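Local coordinates for Cas13d (uncultured Ruminococcus sp, PDB 6IV9), which binds CRISPR RNA (crRNA) as a Cas13d effector whose two HEPN domains dictate crRNA maturation and target cleavage, at residues 389-393 with 394-398; 459-462 with 463-467. The protein carries 2 engineered substitutions. All coordinates share one frame; numbering follows the deposited sequence.

Contact 1. Residues 389-393 with 394-398; sequences FRFKD and KQYDS. With nucleotides of chain B.
The backbone O of D393 takes two donors. Y396 N, three residues on, donates to it over 3.1 Å in a nearly straight bond (162° at the hydrogen) that arrives from above the carbonyl plane, and R400 NH2 supplies the other. The same guanidinium reaches F391 O with NH1 and forms a salt bridge with D397 OD1, so one arginine ties 389-393 to 394-398. D393 N to R390 O closes the first turn at 3.1 Å.

The Y396 side chain turns back along the chain: CG lies anti to the carbonyl carbon (chi1 -64°), which carries CD2 to within 3.5 Å of F391 O. Y396 CE2 lies at the edge of the F391 ring, 4.4 Å from F391 CD1. Over one face of the tyrosine, displaced toward the rim, sits Q395 CG, which also touches D393 OD2 at 3.4 Å. The D393 carboxylate and Q395 amide planes stand 87° apart. An alanine in place of Y396 is likely to deprive Q395 CG and the F391 edge of their ring neighbour.

Past the turn, S398 O accepts the O2' hydroxyl of cytidine 45 of chain B at 2.6 Å, a ribose contact that does not read the base. The whole segment joins helix 376-386 to helix 400-418: F391 packs on L384 of the former, M407 of the latter, and W451 and A462 of helix 436-464, while Y396 rests on M403.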
ATOM      1  N   PHE A 389      14.027  -2.534  30.008  1.00 48.15           N
ATOM      2  CA  PHE A 389      12.955  -3.555  29.916  1.00 49.79           C
ATOM      3  C   PHE A 389      11.844  -3.292  30.929  1.00 49.20           C
ATOM      4  O   PHE A 389      10.721  -3.709  30.691  1.00 50.36           O
ATOM      5  CB  PHE A 389      13.542  -4.958  30.018  1.00 59.05           C
ATOM      6  CG  PHE A 389      14.673  -5.079  30.998  1.00 67.31           C
ATOM      7  CD1 PHE A 389      14.422  -5.311  32.338  1.00 76.61           C
ATOM      8  CD2 PHE A 389      15.979  -4.949  30.582  1.00 65.92           C
ATOM      9  CE1 PHE A 389      15.463  -5.425  33.240  1.00 76.35           C
ATOM     10  CE2 PHE A 389      17.018  -5.057  31.483  1.00 73.75           C
ATOM     11  CZ  PHE A 389      16.759  -5.306  32.807  1.00 75.04           C
ATOM     12  N   ARG A 390      12.173  -2.594  32.011  1.00 53.81           N
ATOM     13  CA  ARG A 390      11.214  -2.233  33.087  1.00 52.24           C
ATOM     14  C   ARG A 390      10.111  -1.331  32.516  1.00 52.81           C
ATOM     15  O   ARG A 390       8.976  -1.440  32.944  1.00 50.43           O
ATOM     16  CB  ARG A 390      11.977  -1.616  34.257  1.00 56.23           C
ATOM     17  CG  ARG A 390      11.665  -0.158  34.527  1.00 64.76           C
ATOM     18  CD  ARG A 390      12.608   0.430  35.556  1.00 70.91           C
ATOM     19  NE  ARG A 390      14.002   0.372  35.154  1.00 81.90           N
ATOM     20  CZ  ARG A 390      14.770   1.433  34.964  1.00 81.24           C
ATOM     21  NH1 ARG A 390      15.895   1.330  34.279  1.00 70.78           N
ATOM     22  NH2 ARG A 390      14.394   2.597  35.450  1.00 86.51           N
ATOM     23  N   PHE A 391      10.464  -0.493  31.542  1.00 45.73           N
ATOM     24  CA  PHE A 391       9.546   0.462  30.874  1.00 44.20           C
ATOM     25  C   PHE A 391       8.573  -0.280  29.970  1.00 47.38           C
ATOM     26  O   PHE A 391       7.603   0.309  29.547  1.00 50.68           O
ATOM     27  CB  PHE A 391      10.340   1.465  30.047  1.00 45.26           C
ATOM     28  CG  PHE A 391      11.288   2.298  30.857  1.00 47.80           C
ATOM     29  CD1 PHE A 391      10.914   2.806  32.083  1.00 59.55           C
ATOM     30  CD2 PHE A 391      12.565   2.545  30.407  1.00 51.18           C
ATOM     31  CE1 PHE A 391      11.802   3.560  32.829  1.00 61.36           C
ATOM     32  CE2 PHE A 391      13.448   3.296  31.152  1.00 49.51           C
ATOM     33  CZ  PHE A 391      13.064   3.803  32.358  1.00 57.60           C
ATOM     34  N   LYS A 392       8.846  -1.556  29.717  1.00 46.91           N
ATOM     35  CA  LYS A 392       7.995  -2.416  28.856  1.00 54.30           C
ATOM     36  C   LYS A 392       6.929  -3.109  29.710  1.00 51.39           C
ATOM     37  O   LYS A 392       6.138  -3.859  29.172  1.00 50.67           O
ATOM     38  CB  LYS A 392       8.859  -3.433  28.113  1.00 57.77           C
ATOM     39  CG  LYS A 392       9.685  -2.878  26.968  1.00 61.60           C
ATOM     40  CD  LYS A 392      10.883  -3.719  26.652  1.00 66.07           C
ATOM     41  CE  LYS A 392      10.779  -4.412  25.318  1.00 66.11           C
ATOM     42  NZ  LYS A 392       9.669  -3.860  24.517  1.00 68.52           N
ATOM     43  N   ASP A 393       6.916  -2.775  30.987  1.00 55.67           N
ATOM     44  CA  ASP A 393       5.988  -3.335  31.992  1.00 58.43           C
ATOM     45  C   ASP A 393       4.559  -2.882  31.683  1.00 60.04           C
ATOM     46  O   ASP A 393       4.394  -1.799  31.150  1.00 48.13           O
ATOM     47  CB  ASP A 393       6.442  -2.897  33.383  1.00 65.95           C
ATOM     48  CG  ASP A 393       5.759  -3.648  34.508  1.00 75.02           C
ATOM     49  OD1 ASP A 393       5.479  -4.843  34.315  1.00 77.90           O
ATOM     50  OD2 ASP A 393       5.452  -3.017  35.517  1.00 84.32           O
ATOM     51  N   LYS A 394       3.615  -3.665  32.199  1.00 55.39           N
ATOM     52  CA  LYS A 394       2.147  -3.557  32.046  1.00 62.48           C
ATOM     53  C   LYS A 394       1.641  -2.211  32.551  1.00 50.47           C
ATOM     54  O   LYS A 394       0.693  -1.714  31.979  1.00 56.43           O
ATOM     55  CB  LYS A 394       1.479  -4.601  32.943  1.00 66.28           C
ATOM     56  CG  LYS A 394       1.138  -5.916  32.272  1.00 78.81           C
ATOM     57  CD  LYS A 394       0.122  -6.717  33.048  1.00 80.18           C
ATOM     58  CE  LYS A 394      -1.291  -6.481  32.559  1.00 88.82           C
ATOM     59  NZ  LYS A 394      -2.311  -6.783  33.593  1.00 94.31           N
ATOM     60  N   GLN A 395       2.278  -1.644  33.565  1.00 48.49           N
ATOM     61  CA  GLN A 395       1.801  -0.369  34.156  1.00 52.28           C
ATOM     62  C   GLN A 395       1.879   0.783  33.154  1.00 44.33           C
ATOM     63  O   GLN A 395       1.178   1.764  33.344  1.00 44.73           O
ATOM     64  CB  GLN A 395       2.536  -0.020  35.448  1.00 56.29           C
ATOM     65  CG  GLN A 395       4.042   0.065  35.330  1.00 61.21           C
ATOM     66  CD  GLN A 395       4.644   0.750  36.532  1.00 68.74           C
ATOM     67  OE1 GLN A 395       4.109   1.724  37.046  1.00 73.78           O
ATOM     68  NE2 GLN A 395       5.782   0.260  36.980  1.00 57.46           N
ATOM     69  N   TYR A 396       2.725   0.663  32.143  1.00 46.65           N
ATOM     70  CA  TYR A 396       2.899   1.768  31.170  1.00 40.20           C
ATOM     71  C   TYR A 396       2.040   1.581  29.918  1.00 42.88           C
ATOM     72  O   TYR A 396       2.164   2.383  29.022  1.00 40.07           O
ATOM     73  CB  TYR A 396       4.371   1.867  30.799  1.00 42.46           C
ATOM     74  CG  TYR A 396       5.246   2.226  31.962  1.00 42.93           C
ATOM     75  CD1 TYR A 396       5.204   3.486  32.518  1.00 46.10           C
ATOM     76  CD2 TYR A 396       6.107   1.304  32.508  1.00 44.00           C
ATOM     77  CE1 TYR A 396       6.003   3.829  33.586  1.00 47.51           C
ATOM     78  CE2 TYR A 396       6.907   1.625  33.582  1.00 48.44           C
ATOM     79  CZ  TYR A 396       6.857   2.889  34.122  1.00 52.01           C
ATOM     80  OH  TYR A 396       7.655   3.212  35.167  1.00 55.28           O
ATOM     81  N   ASP A 397       1.176   0.580  29.885  1.00 38.80           N
ATOM     82  CA  ASP A 397       0.409   0.316  28.648  1.00 41.67           C
ATOM     83  C   ASP A 397      -0.469   1.511  28.283  1.00 40.83           C
ATOM     84  O   ASP A 397      -0.487   1.861  27.128  1.00 40.47           O
ATOM     85  CB  ASP A 397      -0.450  -0.938  28.776  1.00 46.13           C
ATOM     86  CG  ASP A 397       0.304  -2.237  28.574  1.00 56.55           C
ATOM     87  OD1 ASP A 397       1.535  -2.208  28.537  1.00 61.50           O
ATOM     88  OD2 ASP A 397      -0.357  -3.266  28.460  1.00 65.22           O
ATOM     89  N   SER A 398      -1.151   2.117  29.246  1.00 37.52           N
ATOM     90  CA  SER A 398      -2.055   3.253  28.940  1.00 36.50           C
ATOM     91  C   SER A 398      -1.292   4.474  28.416  1.00 35.99           C
ATOM     92  O   SER A 398      -1.899   5.253  27.732  1.00 38.29           O
ATOM     93  CB  SER A 398      -2.955   3.600  30.090  1.00 40.47           C
ATOM     94  OG  SER A 398      -2.210   3.933  31.235  1.00 42.40           O
TER
ATOM     95  P     A B  46      -5.622   8.497  25.313  0.98 45.15           P
ATOM     96  OP1   A B  46      -5.478   7.949  23.943  1.00 51.77           O
ATOM     97  OP2   A B  46      -6.588   9.508  25.641  1.00 39.23           O
ATOM     98  O5'   A B  46      -5.980   7.331  26.342  1.00 41.39           O
ATOM     99  C5'   A B  46      -5.338   6.081  26.226  1.00 39.63           C
ATOM    100  C4'   A B  46      -5.678   5.269  27.434  1.00 41.58           C
ATOM    101  O4'   A B  46      -5.231   5.958  28.642  1.00 43.70           O
ATOM    102  C3'   A B  46      -7.164   5.054  27.670  1.00 41.33           C
ATOM    103  O3'   A B  46      -7.697   4.040  26.813  1.00 37.15           O
ATOM    104  C2'   A B  46      -7.182   4.705  29.156  1.00 39.78           C
ATOM    105  O2'   A B  46      -6.713   3.409  29.357  1.00 38.42           O
ATOM    106  C1'   A B  46      -6.118   5.650  29.705  1.00 42.54           C
ATOM    107  N9    A B  46      -6.715   6.879  30.188  1.00 46.16           N
ATOM    108  C8    A B  46      -6.844   8.108  29.589  1.00 43.00           C
ATOM    109  N7    A B  46      -7.478   8.988  30.327  1.00 52.68           N
ATOM    110  C5    A B  46      -7.835   8.273  31.462  1.00 49.87           C
ATOM    111  C6    A B  46      -8.562   8.627  32.606  1.00 56.39           C
ATOM    112  N6    A B  46      -9.043   9.850  32.814  1.00 58.32           N
ATOM    113  N1    A B  46      -8.758   7.676  33.550  1.00 61.62           N
ATOM    114  C2    A B  46      -8.260   6.451  33.335  1.00 62.61           C
ATOM    115  N3    A B  46      -7.571   5.994  32.285  1.00 52.74           N
ATOM    116  C4    A B  46      -7.396   6.967  31.376  1.00 49.15           C
ATOM    117  P     C B  45      -2.657  14.383  26.171  1.00 35.63           P
ATOM    118  OP1   C B  45      -3.427  14.906  27.343  1.00 37.60           O
ATOM    119  OP2   C B  45      -1.309  14.980  25.944  1.00 30.46           O
ATOM    120  O5'   C B  45      -2.402  12.823  26.313  1.00 38.69           O
ATOM    121  C5'   C B  45      -3.491  11.959  26.628  1.00 39.63           C
ATOM    122  C4'   C B  45      -2.926  10.610  26.960  1.00 42.20           C
ATOM    123  O4'   C B  45      -2.377  10.635  28.302  1.00 41.66           O
ATOM    124  C3'   C B  45      -3.919   9.461  27.030  1.00 43.52           C
ATOM    125  O3'   C B  45      -4.182   8.929  25.751  1.00 42.10           O
ATOM    126  C2'   C B  45      -3.114   8.432  27.800  1.00 37.66           C
ATOM    127  O2'   C B  45      -2.079   7.778  27.118  1.00 42.12           O
ATOM    128  C1'   C B  45      -2.417   9.313  28.831  1.00 46.05           C
ATOM    129  N1    C B  45      -3.126   9.233  30.128  1.00 48.61           N
ATOM    130  C2    C B  45      -3.946  10.265  30.577  1.00 51.19           C
ATOM    131  O2    C B  45      -4.011  11.311  29.921  1.00 60.34           O
ATOM    132  N3    C B  45      -4.609  10.115  31.749  1.00 49.30           N
ATOM    133  C4    C B  45      -4.504   8.973  32.434  1.00 51.72           C
ATOM    134  N4    C B  45      -5.173   8.865  33.581  1.00 54.72           N
ATOM    135  C5    C B  45      -3.709   7.889  31.973  1.00 49.48           C
ATOM    136  C6    C B  45      -3.042   8.060  30.832  1.00 47.83           C
TER

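Contact 2. Residues 459-462 with 463-467; sequences ENIA and DHMNG. With nucleotides of chain B.
D463 N donates to E459 O at 3.0 Å in the i to i+4 pattern, but H464 N bonds to I461 O (2.9 Å) and M465 N to A462 O (3.2 Å), both i to i+3, as the backbone turn tightens.

A side chain joins the same network. H464 ND1 donates to N460 O over 2.9 Å at 175°, with the oxygen in the imidazole plane; this carbonyl also receives a weak bond from H464 N. CG anti to the carbonyl carbon (chi1 -74°) swings the ring back along the helix, and the donation at ND1 fixes its rotation. The N460 amide stands 87° to the ring.

Here helix 436-464 gives way to an inverse gamma turn centred on M465, followed at once by N466 as N-cap of helix 467-475, its OD1 capping V469 N.

Apolar contact is slighter: I461 CG2 and M465 CG lie 3.9 Å apart, side by side and pointing the same way, both side chains touching L406 of helix 400-418.

A water donates to A462 O (2.8 Å), with weaker bonds to M465 O and N466 ND2.

At the RNA, G467 CA comes 3.3 Å from N4 of cytidine 45 of chain B; a beta carbon on G467 would lie about 2.4 Å from that N4, a clash.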
ATOM      1  N   GLU A 459      14.585   7.649  32.221  1.00 42.05           N
ATOM      2  CA  GLU A 459      14.003   7.391  33.561  1.00 46.49           C
ATOM      3  C   GLU A 459      13.112   8.570  33.944  1.00 39.14           C
ATOM      4  O   GLU A 459      12.049   8.353  34.494  1.00 43.47           O
ATOM      5  CB  GLU A 459      15.111   7.159  34.582  1.00 49.20           C
ATOM      6  CG  GLU A 459      15.195   5.721  35.030  1.00 62.32           C
ATOM      7  CD  GLU A 459      16.585   5.128  35.126  1.00 75.38           C
ATOM      8  OE1 GLU A 459      17.525   5.867  35.463  1.00 75.75           O
ATOM      9  OE2 GLU A 459      16.714   3.916  34.879  1.00 83.43           O
ATOM     10  N   ASN A 460      13.555   9.775  33.627  1.00 41.46           N
ATOM     11  CA  ASN A 460      12.771  10.991  33.948  1.00 42.43           C
ATOM     12  C   ASN A 460      11.431  10.930  33.215  1.00 46.68           C
ATOM     13  O   ASN A 460      10.409  11.223  33.819  1.00 38.63           O
ATOM     14  CB  ASN A 460      13.524  12.244  33.513  1.00 43.30           C
ATOM     15  CG  ASN A 460      12.855  13.504  34.008  1.00 53.39           C
ATOM     16  OD1 ASN A 460      12.277  13.510  35.079  1.00 53.94           O
ATOM     17  ND2 ASN A 460      12.912  14.565  33.232  1.00 53.46           N
ATOM     18  N   ILE A 461      11.452  10.543  31.944  1.00 39.66           N
ATOM     19  CA  ILE A 461      10.191  10.478  31.165  1.00 36.75           C
ATOM     20  C   ILE A 461       9.263   9.464  31.821  1.00 33.93           C
ATOM     21  O   ILE A 461       8.125   9.792  32.028  1.00 39.00           O
ATOM     22  CB  ILE A 461      10.480  10.039  29.721  1.00 36.26           C
ATOM     23  CG1 ILE A 461      11.102  11.143  28.874  1.00 37.07           C
ATOM     24  CG2 ILE A 461       9.219   9.491  29.089  1.00 38.94           C
ATOM     25  CD1 ILE A 461      11.724  10.646  27.618  1.00 35.12           C
ATOM     26  N   ALA A 462       9.786   8.294  32.169  1.00 36.14           N
ATOM     27  CA  ALA A 462       8.989   7.202  32.774  1.00 41.71           C
ATOM     28  C   ALA A 462       8.368   7.670  34.093  1.00 43.94           C
ATOM     29  O   ALA A 462       7.252   7.296  34.363  1.00 47.48           O
ATOM     30  CB  ALA A 462       9.840   5.984  32.966  1.00 45.12           C
ATOM     31  N   ASP A 463       9.089   8.486  34.852  1.00 46.95           N
ATOM     32  CA  ASP A 463       8.626   9.065  36.142  1.00 47.12           C
ATOM     33  C   ASP A 463       7.432   9.995  35.912  1.00 49.54           C
ATOM     34  O   ASP A 463       6.665  10.196  36.831  1.00 44.76           O
ATOM     35  CB  ASP A 463       9.747   9.820  36.851  1.00 49.74           C
ATOM     36  CG  ASP A 463      10.792   8.928  37.490  1.00 54.23           C
ATOM     37  OD1 ASP A 463      10.577   7.716  37.546  1.00 59.33           O
ATOM     38  OD2 ASP A 463      11.805   9.461  37.926  1.00 61.95           O
ATOM     39  N   HIS A 464       7.338  10.607  34.741  1.00 40.21           N
ATOM     40  CA  HIS A 464       6.215  11.543  34.493  1.00 43.16           C
ATOM     41  C   HIS A 464       5.087  10.856  33.740  1.00 39.31           C
ATOM     42  O   HIS A 464       4.079  11.495  33.528  1.00 42.49           O
ATOM     43  CB  HIS A 464       6.685  12.737  33.673  1.00 49.33           C
ATOM     44  CG  HIS A 464       7.503  13.722  34.426  1.00 46.07           C
ATOM     45  ND1 HIS A 464       8.811  13.518  34.703  1.00 49.53           N
ATOM     46  CD2 HIS A 464       7.195  14.920  34.940  1.00 47.39           C
ATOM     47  CE1 HIS A 464       9.282  14.543  35.358  1.00 48.27           C
ATOM     48  NE2 HIS A 464       8.319  15.413  35.506  1.00 50.05           N
ATOM     49  N   MET A 465       5.287   9.604  33.356  1.00 44.14           N
ATOM     50  CA  MET A 465       4.269   8.898  32.549  1.00 43.37           C
ATOM     51  C   MET A 465       3.206   8.257  33.442  1.00 44.42           C
ATOM     52  O   MET A 465       3.180   7.056  33.575  1.00 39.90           O
ATOM     53  CB  MET A 465       4.916   7.902  31.586  1.00 42.03           C
ATOM     54  CG  MET A 465       5.678   8.590  30.472  1.00 38.27           C
ATOM     55  SD  MET A 465       4.630   9.579  29.391  1.00 38.67           S
ATOM     56  CE  MET A 465       4.917  11.234  29.987  1.00 39.73           C
ATOM     57  N   ASN A 466       2.357   9.094  34.024  1.00 44.61           N
ATOM     58  CA  ASN A 466       1.229   8.628  34.863  1.00 46.05           C
ATOM     59  C   ASN A 466       0.086   9.628  34.728  1.00 43.21           C
ATOM     60  O   ASN A 466       0.347  10.758  34.384  1.00 39.77           O
ATOM     61  CB  ASN A 466       1.631   8.370  36.314  1.00 48.71           C
ATOM     62  CG  ASN A 466       2.075   9.621  37.028  1.00 45.06           C
ATOM     63  OD1 ASN A 466       1.266  10.478  37.317  1.00 48.62           O
ATOM     64  ND2 ASN A 466       3.355   9.729  37.301  1.00 42.45           N
ATOM     65  N   GLY A 467      -1.122   9.193  35.048  1.00 40.87           N
ATOM     66  CA  GLY A 467      -2.326  10.019  34.912  1.00 43.98           C
ATOM     67  C   GLY A 467      -2.277  11.279  35.750  1.00 46.05           C
ATOM     68  O   GLY A 467      -2.751  12.295  35.275  1.00 44.98           O
TER
ATOM     69  P     C B  45      -2.657  14.383  26.171  1.00 35.63           P
ATOM     70  OP1   C B  45      -3.427  14.906  27.343  1.00 37.60           O
ATOM     71  OP2   C B  45      -1.309  14.980  25.944  1.00 30.46           O
ATOM     72  O5'   C B  45      -2.402  12.823  26.313  1.00 38.69           O
ATOM     73  C5'   C B  45      -3.491  11.959  26.628  1.00 39.63           C
ATOM     74  C4'   C B  45      -2.926  10.610  26.960  1.00 42.20           C
ATOM     75  O4'   C B  45      -2.377  10.635  28.302  1.00 41.66           O
ATOM     76  C3'   C B  45      -3.919   9.461  27.030  1.00 43.52           C
ATOM     77  O3'   C B  45      -4.182   8.929  25.751  1.00 42.10           O
ATOM     78  C2'   C B  45      -3.114   8.432  27.800  1.00 37.66           C
ATOM     79  O2'   C B  45      -2.079   7.778  27.118  1.00 42.12           O
ATOM     80  C1'   C B  45      -2.417   9.313  28.831  1.00 46.05           C
ATOM     81  N1    C B  45      -3.126   9.233  30.128  1.00 48.61           N
ATOM     82  C2    C B  45      -3.946  10.265  30.577  1.00 51.19           C
ATOM     83  O2    C B  45      -4.011  11.311  29.921  1.00 60.34           O
ATOM     84  N3    C B  45      -4.609  10.115  31.749  1.00 49.30           N
ATOM     85  C4    C B  45      -4.504   8.973  32.434  1.00 51.72           C
ATOM     86  N4    C B  45      -5.173   8.865  33.581  1.00 54.72           N
ATOM     87  C5    C B  45      -3.709   7.889  31.973  1.00 49.48           C
ATOM     88  C6    C B  45      -3.042   8.060  30.832  1.00 47.83           C
TER
HETATM   89  O   HOH W   1       5.143   7.061  36.228  1.00 50.21           O

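In the fold
Contact 1 and contact 2 lie on the same side of the chain's centre, their own centres about 11 Å apart, and they meet directly. R390 NH2 and E459 OE2 form a salt bridge of 2.7 Å. Beside it the F391 ring presses on helix 436-464: F391 CE1 is 3.1 Å from A462 CB, and F391 CZ is 3.9 Å from E459 CA. Y396 CE1 lies 3.8 Å from A462 O, so the tyrosine of 394-398 also borders the carbonyl that holds the water of contact 2. Both contacts reach cytidine 45 of chain B, S398 O at its ribose and G467 CA beside N4 of its base.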